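Local atomic coordinates of alkane monooxygenase (Geobacillus thermodenitrificans, PDB entry 3B9O), a protein that belongs to the luciferase-like monooxygenase family of TIM-barrel proteins and carries a bound flavin mononucleotide. Residues 26-31 and 380-385; 20-25 and 297-302. One frame throughout, in Å; residues are numbered along the deposited sequence.

Interaction 1. Residues 26-31 and 380-385; sequences PENQRH and YVSPGT
A largely buried loop-to-loop contact joins Asn28, Gln29 and Arg30 to Val381, Ser382 and Pro383 in a TIM barrel of the luciferase-like monooxygenase family. Residues 26-31 belong to the loop after strand 6-12, and residues 380-385 lead from strand 374-378 into helix 384-399; these two strands are parallel neighbours, so the contact spans the seam where the first and last strands close the barrel. The segments run almost perpendicular, 96° apart, with the CB of Ser382 directed at residues 26-31. Its carbonyl accepts a CA-H...O contact from Asn28, Asn28 CA lying 3.4 Å from Ser382 O. Val381 CG2 lies alongside Asn28, touching its CG at 3.6 Å. A cis peptide bond precedes Pro383, which takes the N-cap position of the helix; its CD lies 3.7 Å from Gln29 CD, where the two side chains cross obliquely. Water 1 bridges the backbones, donating to Glu27 O (3.1 Å) and accepting from Gly384 N (2.8 Å). Arg30 is gripped on several sides: NE bonds to Val15 O, while NH2 reaches Cys14 O and forms a salt bridge with Glu11, a residue of strand 6-12. Those bonds would fix the rotation of the guanidinium and present NH1 to Ser382. The hydroxyl OG sits beside its own backbone N (chi1 -56°), anti to the carbonyl carbon, and meets the guanidinium at its edge, in plane: Arg30 NH1 donates to Ser382 OG over 3.0 Å, with 153° at the hydrogen.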
loop_
_atom_site.group_PDB
_atom_site.type_symbol
_atom_site.label_atom_id
_atom_site.label_comp_id
_atom_site.label_asym_id
_atom_site.label_seq_id
_atom_site.Cartn_x
_atom_site.Cartn_y
_atom_site.Cartn_z
ATOM N N PRO A 26 3.685 -25.342 -8.441
ATOM C CA PRO A 26 4.965 -25.607 -9.077
ATOM C C PRO A 26 5.507 -24.426 -9.875
ATOM O O PRO A 26 6.686 -24.432 -10.241
ATOM C CB PRO A 26 4.661 -26.781 -10.026
ATOM C CG PRO A 26 3.365 -27.289 -9.644
ATOM C CD PRO A 26 2.613 -26.189 -8.987
ATOM N N GLU A 27 4.660 -23.435 -10.144
ATOM C CA GLU A 27 5.060 -22.312 -10.971
ATOM C C GLU A 27 5.502 -21.104 -10.131
ATOM O O GLU A 27 6.021 -20.150 -10.669
ATOM C CB GLU A 27 3.933 -21.918 -11.941
ATOM C CG GLU A 27 3.699 -22.907 -13.100
ATOM C CD GLU A 27 4.884 -23.014 -14.067
ATOM O OE1 GLU A 27 5.532 -24.085 -14.093
ATOM O OE2 GLU A 27 5.180 -22.031 -14.796
ATOM N N ASN A 28 5.347 -21.193 -8.815
ATOM C CA ASN A 28 5.481 -20.052 -7.921
ATOM C C ASN A 28 6.925 -19.762 -7.556
ATOM O O ASN A 28 7.794 -20.621 -7.657
ATOM C CB ASN A 28 4.645 -20.316 -6.646
ATOM C CG ASN A 28 3.992 -19.059 -6.093
ATOM O OD1 ASN A 28 3.051 -19.118 -5.274
ATOM N ND2 ASN A 28 4.471 -17.928 -6.536
ATOM N N GLN A 29 7.173 -18.535 -7.128
ATOM C CA GLN A 29 8.505 -18.055 -6.818
ATOM C C GLN A 29 8.590 -17.332 -5.462
ATOM O O GLN A 29 9.527 -16.565 -5.262
ATOM C CB GLN A 29 8.979 -17.147 -7.961
ATOM C CG GLN A 29 9.384 -17.955 -9.181
ATOM C CD GLN A 29 9.969 -17.136 -10.307
ATOM O OE1 GLN A 29 9.958 -17.589 -11.447
ATOM N NE2 GLN A 29 10.489 -15.944 -10.005
ATOM N N ARG A 30 7.619 -17.568 -4.568
ATOM C CA ARG A 30 7.583 -16.984 -3.221
ATOM C C ARG A 30 8.826 -17.265 -2.376
ATOM O O ARG A 30 9.193 -16.433 -1.552
ATOM C CB ARG A 30 6.364 -17.465 -2.398
ATOM C CG ARG A 30 4.998 -17.067 -2.951
ATOM C CD ARG A 30 4.955 -15.634 -3.461
ATOM N NE ARG A 30 5.323 -14.611 -2.475
ATOM C CZ ARG A 30 5.454 -13.308 -2.754
ATOM N NH1 ARG A 30 5.247 -12.858 -3.996
ATOM N NH2 ARG A 30 5.829 -12.449 -1.790
ATOM N N HIS A 31 9.427 -18.442 -2.568
ATOM C CA HIS A 31 10.682 -18.805 -1.903
ATOM C C HIS A 31 11.853 -17.933 -2.367
ATOM O O HIS A 31 12.898 -17.963 -1.729
ATOM C CB HIS A 31 10.997 -20.308 -2.100
ATOM C CG HIS A 31 10.944 -20.729 -3.541
ATOM N ND1 HIS A 31 12.072 -20.994 -4.285
ATOM C CD2 HIS A 31 9.900 -20.824 -4.401
ATOM C CE1 HIS A 31 11.726 -21.251 -5.537
ATOM N NE2 HIS A 31 10.418 -21.136 -5.631
ATOM N N TYR A 380 -2.052 -14.414 -7.071
ATOM C CA TYR A 380 -2.245 -15.801 -6.675
ATOM C C TYR A 380 -0.953 -16.591 -6.873
ATOM O O TYR A 380 -0.676 -17.520 -6.119
ATOM C CB TYR A 380 -3.331 -16.478 -7.511
ATOM C CG TYR A 380 -4.740 -16.063 -7.197
ATOM C CD1 TYR A 380 -5.279 -16.225 -5.923
ATOM C CD2 TYR A 380 -5.568 -15.569 -8.200
ATOM C CE1 TYR A 380 -6.618 -15.854 -5.632
ATOM C CE2 TYR A 380 -6.900 -15.203 -7.929
ATOM C CZ TYR A 380 -7.413 -15.358 -6.636
ATOM O OH TYR A 380 -8.716 -14.983 -6.354
ATOM N N VAL A 381 -0.197 -16.243 -7.918
ATOM C CA VAL A 381 1.088 -16.890 -8.166
ATOM C C VAL A 381 2.083 -15.842 -8.649
ATOM O O VAL A 381 1.701 -14.888 -9.339
ATOM C CB VAL A 381 0.921 -18.153 -9.143
ATOM C CG1 VAL A 381 0.574 -17.723 -10.555
ATOM C CG2 VAL A 381 2.142 -18.990 -9.161
ATOM N N SER A 382 3.338 -15.988 -8.232
ATOM C CA SER A 382 4.438 -15.137 -8.693
ATOM C C SER A 382 5.395 -15.900 -9.623
ATOM O O SER A 382 5.936 -16.923 -9.246
ATOM C CB SER A 382 5.222 -14.622 -7.491
ATOM O OG SER A 382 4.343 -13.954 -6.595
ATOM N N PRO A 383 5.701 -15.335 -10.799
ATOM C CA PRO A 383 5.203 -14.085 -11.367
ATOM C C PRO A 383 3.996 -14.232 -12.303
ATOM O O PRO A 383 3.650 -13.267 -12.972
ATOM C CB PRO A 383 6.415 -13.600 -12.187
ATOM C CG PRO A 383 6.967 -14.888 -12.732
ATOM C CD PRO A 383 6.781 -15.908 -11.618
ATOM N N GLY A 384 3.373 -15.414 -12.334
ATOM C CA GLY A 384 2.300 -15.715 -13.264
ATOM C C GLY A 384 1.157 -14.697 -13.263
ATOM O O GLY A 384 0.718 -14.254 -14.335
ATOM N N THR A 385 0.629 -14.313 -12.101
ATOM C CA THR A 385 -0.470 -13.313 -12.219
ATOM C C THR A 385 -0.048 -12.031 -12.920
ATOM O O THR A 385 -0.750 -11.572 -13.797
ATOM C CB THR A 385 -1.460 -13.122 -10.995
ATOM O OG1 THR A 385 -1.801 -11.732 -10.665
ATOM C CG2 THR A 385 -1.231 -13.967 -9.910
HETATM O O HOH W 1 3.957 -18.046 -11.505
#

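Interaction 2. Residues 20-25 and 297-302; sequences HGLWRH and NSFQKY
The backbone at Gly21 and Leu22 turns into a short 3-10 segment directly against Tyr302 of helix 289-302, with Leu22 CA and Tyr302 CA 5.4 Å apart. Gly21 adopts a positive phi and, having no side chain, admits the Tyr302 carbonyl to a CA-H...O contact, Gly21 CA to Tyr302 O 3.3 Å. Arg24 braces this corner. Its NE donates to Gly21 O at 2.9 Å, in the carbonyl plane and on a lone pair, and NH2 reaches Tyr302 O in a weak, bent bond. The same guanidinium has Tyr302 CD2 over one face, toward the rim. Leu22 crosses both Phe299 and Tyr302 at about a right angle, CD2 meeting Phe299 CD2 at 3.8 Å and CG packing on Tyr302 CB. The phenol ring is sandwiched: His25 CA stands 4.0 Å from the centre of one face, and Lys301 CG lies over the opposite face, toward the rim. His25 CG is anti to the backbone N (chi1 -171°), and the imidazole presents an edge to the Tyr302 face, centroids of His25 and Tyr302 5.1 Å apart and planes at 64°. One face of the imidazole receives the edge of Phe299 in a second offset edge-to-face pair, planes at 68°. At the imidazole edge, near its plane, His25 CE1 approaches Ser298 OG to 3.0 Å. The result is a three-ring aromatic cluster of His25, Phe299 and Tyr302, through which the long loop after strand 6-12 of this TIM barrel packs against helix 289-302, which follows barrel strand 276-285.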
loop_
_atom_site.group_PDB
_atom_site.type_symbol
_atom_site.label_atom_id
_atom_site.label_comp_id
_atom_site.label_asym_id
_atom_site.label_seq_id
_atom_site.Cartn_x
_atom_site.Cartn_y
_atom_site.Cartn_z
ATOM N N HIS A 20 -2.913 -17.812 0.648
ATOM C CA HIS A 20 -2.234 -18.823 1.494
ATOM C C HIS A 20 -2.303 -20.234 0.980
ATOM O O HIS A 20 -3.305 -20.641 0.396
ATOM C CB HIS A 20 -2.611 -18.601 2.949
ATOM C CG HIS A 20 -2.174 -17.246 3.417
ATOM N ND1 HIS A 20 -3.053 -16.247 3.790
ATOM C CD2 HIS A 20 -0.940 -16.705 3.473
ATOM C CE1 HIS A 20 -2.368 -15.165 4.107
ATOM N NE2 HIS A 20 -1.081 -15.415 3.916
ATOM N N GLY A 21 -1.162 -20.924 1.048
ATOM C CA GLY A 21 -1.040 -22.260 0.515
ATOM C C GLY A 21 -0.399 -22.309 -0.860
ATOM O O GLY A 21 0.112 -23.357 -1.271
ATOM N N LEU A 22 -0.439 -21.191 -1.585
ATOM C CA LEU A 22 0.012 -21.168 -2.966
ATOM C C LEU A 22 1.512 -21.298 -3.189
ATOM O O LEU A 22 1.918 -21.609 -4.293
ATOM C CB LEU A 22 -0.567 -19.977 -3.761
ATOM C CG LEU A 22 -1.796 -20.695 -4.294
ATOM C CD1 LEU A 22 -3.043 -20.495 -3.427
ATOM C CD2 LEU A 22 -1.993 -20.678 -5.750
ATOM N N TRP A 23 2.305 -21.072 -2.146
ATOM C CA TRP A 23 3.776 -21.207 -2.230
ATOM C C TRP A 23 4.164 -22.577 -2.798
ATOM O O TRP A 23 5.194 -22.720 -3.472
ATOM C CB TRP A 23 4.429 -20.977 -0.861
ATOM C CG TRP A 23 4.116 -21.989 0.194
ATOM C CD1 TRP A 23 3.112 -21.912 1.136
ATOM C CD2 TRP A 23 4.832 -23.218 0.472
ATOM N NE1 TRP A 23 3.164 -23.003 1.976
ATOM C CE2 TRP A 23 4.211 -23.815 1.599
ATOM C CE3 TRP A 23 5.942 -23.866 -0.117
ATOM C CZ2 TRP A 23 4.644 -25.045 2.138
ATOM C CZ3 TRP A 23 6.385 -25.082 0.439
ATOM C CH2 TRP A 23 5.720 -25.663 1.530
ATOM N N ARG A 24 3.298 -23.569 -2.550
ATOM C CA ARG A 24 3.444 -24.937 -3.096
ATOM C C ARG A 24 3.267 -25.111 -4.607
ATOM O O ARG A 24 3.731 -26.096 -5.191
ATOM C CB ARG A 24 2.484 -25.868 -2.375
ATOM C CG ARG A 24 2.717 -25.941 -0.872
ATOM C CD ARG A 24 1.595 -26.742 -0.180
ATOM N NE ARG A 24 0.284 -26.060 -0.185
ATOM C CZ ARG A 24 -0.880 -26.672 0.033
ATOM N NH1 ARG A 24 -0.912 -27.994 0.232
ATOM N NH2 ARG A 24 -2.015 -25.987 0.048
ATOM N N HIS A 25 2.551 -24.196 -5.241
ATOM C CA HIS A 25 2.289 -24.303 -6.668
ATOM C C HIS A 25 3.608 -24.393 -7.481
ATOM O O HIS A 25 4.544 -23.635 -7.240
ATOM C CB HIS A 25 1.422 -23.133 -7.128
ATOM C CG HIS A 25 0.921 -23.281 -8.526
ATOM N ND1 HIS A 25 -0.363 -23.706 -8.812
ATOM C CD2 HIS A 25 1.534 -23.096 -9.718
ATOM C CE1 HIS A 25 -0.522 -23.743 -10.124
ATOM N NE2 HIS A 25 0.611 -23.375 -10.693
ATOM N N ASN A 297 -8.864 -23.471 -11.346
ATOM C CA ASN A 297 -9.041 -24.791 -10.749
ATOM C C ASN A 297 -7.699 -25.297 -10.153
ATOM O O ASN A 297 -7.679 -25.964 -9.103
ATOM C CB ASN A 297 -9.650 -25.774 -11.779
ATOM C CG ASN A 297 -11.049 -25.493 -12.031
ATOM N N SER A 298 -6.594 -24.944 -10.810
ATOM C CA SER A 298 -5.239 -25.243 -10.320
ATOM C C SER A 298 -4.901 -24.551 -9.005
ATOM O O SER A 298 -4.358 -25.190 -8.083
ATOM C CB SER A 298 -4.199 -24.879 -11.380
ATOM O OG SER A 298 -2.915 -25.352 -10.996
ATOM N N PHE A 299 -5.241 -23.263 -8.899
ATOM C CA PHE A 299 -4.961 -22.482 -7.687
ATOM C C PHE A 299 -5.834 -22.931 -6.541
ATOM O O PHE A 299 -5.413 -22.925 -5.395
ATOM C CB PHE A 299 -5.167 -20.975 -7.895
ATOM C CG PHE A 299 -4.310 -20.366 -8.987
ATOM C CD1 PHE A 299 -4.724 -19.207 -9.622
ATOM C CD2 PHE A 299 -3.108 -20.948 -9.382
ATOM C CE1 PHE A 299 -3.949 -18.625 -10.620
ATOM C CE2 PHE A 299 -2.329 -20.376 -10.385
ATOM C CZ PHE A 299 -2.747 -19.205 -11.002
ATOM N N GLN A 300 -7.063 -23.326 -6.860
ATOM C CA GLN A 300 -8.007 -23.758 -5.847
ATOM C C GLN A 300 -7.490 -24.972 -5.100
ATOM O O GLN A 300 -7.621 -25.019 -3.876
ATOM C CB GLN A 300 -9.395 -24.002 -6.454
ATOM C CG GLN A 300 -10.460 -24.466 -5.466
ATOM C CD GLN A 300 -10.645 -23.520 -4.281
ATOM O OE1 GLN A 300 -10.995 -22.351 -4.453
ATOM N NE2 GLN A 300 -10.423 -24.034 -3.063
ATOM N N LYS A 301 -6.883 -25.920 -5.824
ATOM C CA LYS A 301 -6.227 -27.119 -5.249
ATOM C C LYS A 301 -5.214 -26.793 -4.123
ATOM O O LYS A 301 -5.114 -27.516 -3.118
ATOM C CB LYS A 301 -5.544 -27.886 -6.388
ATOM C CG LYS A 301 -4.568 -28.971 -5.982
ATOM C CD LYS A 301 -3.864 -29.576 -7.216
ATOM C CE LYS A 301 -2.824 -30.636 -6.822
ATOM N NZ LYS A 301 -2.373 -31.386 -8.053
ATOM N N TYR A 302 -4.481 -25.689 -4.287
ATOM C CA TYR A 302 -3.453 -25.236 -3.317
ATOM C C TYR A 302 -3.919 -24.266 -2.238
ATOM O O TYR A 302 -3.150 -23.975 -1.326
ATOM C CB TYR A 302 -2.251 -24.605 -4.057
ATOM C CG TYR A 302 -1.543 -25.594 -4.925
ATOM C CD1 TYR A 302 -1.900 -25.746 -6.260
ATOM C CD2 TYR A 302 -0.542 -26.425 -4.405
ATOM C CE1 TYR A 302 -1.264 -26.677 -7.067
ATOM C CE2 TYR A 302 0.092 -27.394 -5.215
ATOM C CZ TYR A 302 -0.266 -27.490 -6.534
ATOM O OH TYR A 302 0.352 -28.388 -7.354
#

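Both contacts use successive parts of one loop, between strand 6-12 and helix 36-48, and their centres lie about 10 Å apart. Interaction 2 fastens residues 20-25 to helix 289-302, and interaction 1 then fastens residues 26-31 to the loop after strand 374-378. The two pack together directly: Val381 CG1 lies 3.7 Å from Phe299 CZ, Pro26 CD 3.6 Å from Tyr302 OH, and Tyr380 O 3.4 Å from Leu22 CB. Neither contact reaches the flavin mononucleotide. The side chain of Arg30 is about 12 Å from FMN and that of His20 about 11 Å; both contacts therefore lie at some remove from the bound flavin.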